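PDB 2EK8: aminopeptidase from Aneurinibacillus sp., which probably acts as a zinc-dependent exopeptidase of the M28 family, removing amino acids from the N-terminus of peptides. Local coordinates for residues N220-I225 / K292-M297. Residues are numbered along the deposited sequence; the frame is centred on the assembly and turned at random.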
ATOM      1  N   ASN A 220      29.643   5.972  -2.217  1.00 20.38           N
ATOM      2  CA  ASN A 220      29.118   5.162  -1.132  1.00 20.94           C
ATOM      3  C   ASN A 220      27.605   5.365  -1.085  1.00 19.82           C
ATOM      4  O   ASN A 220      26.957   5.032  -0.092  1.00 19.47           O
ATOM      5  CB  ASN A 220      29.766   5.562   0.199  1.00 22.86           C
ATOM      6  CG  ASN A 220      29.291   6.907   0.703  1.00 25.78           C
ATOM      7  OD1 ASN A 220      28.979   7.804  -0.077  1.00 29.51           O
ATOM      8  ND2 ASN A 220      29.250   7.062   2.022  1.00 32.13           N
ATOM      9  N   ASP A 221      27.050   5.901  -2.175  1.00 17.63           N
ATOM     10  CA  ASP A 221      25.609   6.151  -2.267  1.00 16.92           C
ATOM     11  C   ASP A 221      24.803   4.870  -2.458  1.00 15.03           C
ATOM     12  O   ASP A 221      25.287   3.890  -3.024  1.00 16.00           O
ATOM     13  CB  ASP A 221      25.267   7.083  -3.440  1.00 16.63           C
ATOM     14  CG  ASP A 221      25.804   8.491  -3.271  1.00 19.74           C
ATOM     15  OD1 ASP A 221      26.149   8.888  -2.140  1.00 19.43           O
ATOM     16  OD2 ASP A 221      25.862   9.210  -4.290  1.00 18.85           O
ATOM     17  N   ILE A 222      23.560   4.900  -1.992  1.00 13.62           N
ATOM     18  CA  ILE A 222      22.652   3.769  -2.118  1.00 13.90           C
ATOM     19  C   ILE A 222      21.323   4.236  -2.697  1.00 12.50           C
ATOM     20  O   ILE A 222      20.809   5.289  -2.320  1.00 12.67           O
ATOM     21  CB  ILE A 222      22.322   3.131  -0.749  1.00 13.55           C
ATOM     22  CG1 ILE A 222      23.606   2.776   0.001  1.00 19.18           C
ATOM     23  CG2 ILE A 222      21.432   1.906  -0.950  1.00 14.19           C
ATOM     24  CD1 ILE A 222      24.511   1.849  -0.734  1.00 24.77           C
ATOM     25  N   ILE A 223      20.777   3.457  -3.625  1.00 13.01           N
ATOM     26  CA  ILE A 223      19.471   3.763  -4.186  1.00 13.30           C
ATOM     27  C   ILE A 223      18.645   2.490  -4.061  1.00 12.95           C
ATOM     28  O   ILE A 223      19.120   1.400  -4.366  1.00 11.61           O
ATOM     29  CB  ILE A 223      19.524   4.170  -5.668  1.00 13.39           C
ATOM     30  CG1 ILE A 223      20.193   5.542  -5.811  1.00 14.15           C
ATOM     31  CG2 ILE A 223      18.109   4.206  -6.239  1.00 15.03           C
ATOM     32  CD1 ILE A 223      20.176   6.099  -7.230  1.00 14.22           C
ATOM     33  N   ILE A 224      17.414   2.640  -3.594  1.00 12.35           N
ATOM     34  CA  ILE A 224      16.515   1.508  -3.428  1.00 12.01           C
ATOM     35  C   ILE A 224      15.383   1.624  -4.437  1.00 12.27           C
ATOM     36  O   ILE A 224      14.811   2.700  -4.610  1.00 12.90           O
ATOM     37  CB  ILE A 224      15.903   1.489  -2.005  1.00 11.57           C
ATOM     38  CG1 ILE A 224      17.012   1.303  -0.960  1.00 11.74           C
ATOM     39  CG2 ILE A 224      14.854   0.377  -1.899  1.00 12.11           C
ATOM     40  CD1 ILE A 224      16.508   1.293   0.484  1.00 11.66           C
ATOM     41  N   ILE A 225      15.088   0.525  -5.128  1.00 11.78           N
ATOM     42  CA  ILE A 225      13.983   0.491  -6.086  1.00 11.66           C
ATOM     43  C   ILE A 225      13.059  -0.589  -5.540  1.00 11.10           C
ATOM     44  O   ILE A 225      13.462  -1.750  -5.419  1.00 11.45           O
ATOM     45  CB  ILE A 225      14.422   0.064  -7.507  1.00 11.36           C
ATOM     46  CG1 ILE A 225      15.444   1.054  -8.080  1.00 13.78           C
ATOM     47  CG2 ILE A 225      13.198  -0.009  -8.426  1.00 11.73           C
ATOM     48  CD1 ILE A 225      16.856   0.853  -7.560  1.00 15.65           C
ATOM     49  N   LYS A 292      21.844   7.223   6.100  1.00 16.03           N
ATOM     50  CA  LYS A 292      22.399   8.489   5.633  1.00 17.26           C
ATOM     51  C   LYS A 292      22.940   8.404   4.206  1.00 16.73           C
ATOM     52  O   LYS A 292      22.989   9.411   3.499  1.00 16.85           O
ATOM     53  CB  LYS A 292      23.501   8.986   6.579  1.00 18.27           C
ATOM     54  CG  LYS A 292      24.834   8.280   6.454  1.00 24.20           C
ATOM     55  CD  LYS A 292      25.893   8.995   7.286  1.00 30.05           C
ATOM     56  CE  LYS A 292      27.279   8.413   7.058  1.00 34.36           C
ATOM     57  NZ  LYS A 292      28.308   9.087   7.902  1.00 35.32           N
ATOM     58  N   ARG A 293      23.327   7.207   3.777  1.00 15.87           N
ATOM     59  CA  ARG A 293      23.878   7.022   2.438  1.00 15.54           C
ATOM     60  C   ARG A 293      22.849   6.727   1.347  1.00 15.04           C
ATOM     61  O   ARG A 293      23.182   6.740   0.159  1.00 14.00           O
ATOM     62  CB  ARG A 293      24.925   5.910   2.451  1.00 16.83           C
ATOM     63  CG  ARG A 293      26.170   6.261   3.246  1.00 17.29           C
ATOM     64  CD  ARG A 293      27.241   5.197   3.080  1.00 23.65           C
ATOM     65  NE  ARG A 293      26.849   3.908   3.638  1.00 24.34           N
ATOM     66  CZ  ARG A 293      26.805   2.775   2.945  1.00 26.97           C
ATOM     67  NH1 ARG A 293      27.125   2.769   1.657  1.00 27.56           N
ATOM     68  NH2 ARG A 293      26.455   1.644   3.543  1.00 24.47           N
ATOM     69  N   THR A 294      21.613   6.450   1.741  1.00 14.04           N
ATOM     70  CA  THR A 294      20.564   6.172   0.761  1.00 13.89           C
ATOM     71  C   THR A 294      20.072   7.503   0.199  1.00 13.96           C
ATOM     72  O   THR A 294      19.325   8.235   0.856  1.00 14.59           O
ATOM     73  CB  THR A 294      19.407   5.399   1.412  1.00 13.84           C
ATOM     74  OG1 THR A 294      19.913   4.166   1.936  1.00 14.28           O
ATOM     75  CG2 THR A 294      18.322   5.087   0.386  1.00 15.97           C
ATOM     76  N   ILE A 295      20.491   7.811  -1.024  1.00 13.92           N
ATOM     77  CA  ILE A 295      20.125   9.074  -1.651  1.00 14.66           C
ATOM     78  C   ILE A 295      18.718   9.103  -2.214  1.00 13.80           C
ATOM     79  O   ILE A 295      18.191  10.172  -2.528  1.00 14.31           O
ATOM     80  CB  ILE A 295      21.132   9.454  -2.764  1.00 15.63           C
ATOM     81  CG1 ILE A 295      21.156   8.375  -3.850  1.00 15.92           C
ATOM     82  CG2 ILE A 295      22.523   9.614  -2.160  1.00 15.42           C
ATOM     83  CD1 ILE A 295      22.023   8.739  -5.061  1.00 16.90           C
ATOM     84  N   GLY A 296      18.097   7.935  -2.333  1.00 12.50           N
ATOM     85  CA  GLY A 296      16.744   7.905  -2.852  1.00 11.59           C
ATOM     86  C   GLY A 296      16.122   6.526  -2.893  1.00 11.47           C
ATOM     87  O   GLY A 296      16.813   5.524  -3.068  1.00 10.34           O
ATOM     88  N   MET A 297      14.807   6.489  -2.720  1.00 10.70           N
ATOM     89  CA  MET A 297      14.049   5.251  -2.766  1.00 11.13           C
ATOM     90  C   MET A 297      12.919   5.475  -3.768  1.00 11.18           C
ATOM     91  O   MET A 297      12.138   6.414  -3.628  1.00 11.59           O
ATOM     92  CB  MET A 297      13.488   4.918  -1.378  1.00 11.19           C
ATOM     93  CG  MET A 297      12.743   3.587  -1.284  1.00 13.27           C
ATOM     94  SD  MET A 297      11.021   3.682  -1.796  1.00 13.82           S
ATOM     95  CE  MET A 297      10.621   1.939  -1.976  1.00 24.47           C
TER
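Strands 222-225 and 294-297 run parallel, side by side. Three backbone hydrogen bonds link the two segments: Ile222 N to Arg293 O (2.9 Å), Ile295 N to Ile222 O (2.9 Å) and Ile224 N to Gly296 O (3.0 Å), the last the straightest at 167°. Between the Ile222–Thr294 and Ile224–Met297 pairings, 294-297 carries one residue more, Ile295, whose backbone turns to a helix-like psi of -14°, an irregularity resembling a beta bulge.

At the entrance to the strands, Arg293 bends at its third torsion (-65°) and brings NH1 to a hydrogen bond with Asn220 O (2.9 Å), while Ile222 CG1 lies over one guanidinium face. NE forms a salt bridge with Asp289, a second anchor that limits rotation of the guanidinium.

The apolar contacts fall on both faces. Ile295 lays CG1 against CG1 of Ile223 (3.6 Å), and Ile223 also touches Ala399 of helix 382-400. On the face of Ile222 and Thr294, Met297 CG meets Ile224 CB (3.9 Å), with Phe351 touching both residues. Separately, the Ile295 CG2 methyl packs on the Asp221 carboxylate.

Neighbouring parallel strands like these belong to the central beta-sheet of the M28 zinc-exopeptidase fold, and they lead toward the zinc ligands His228 and Asp301.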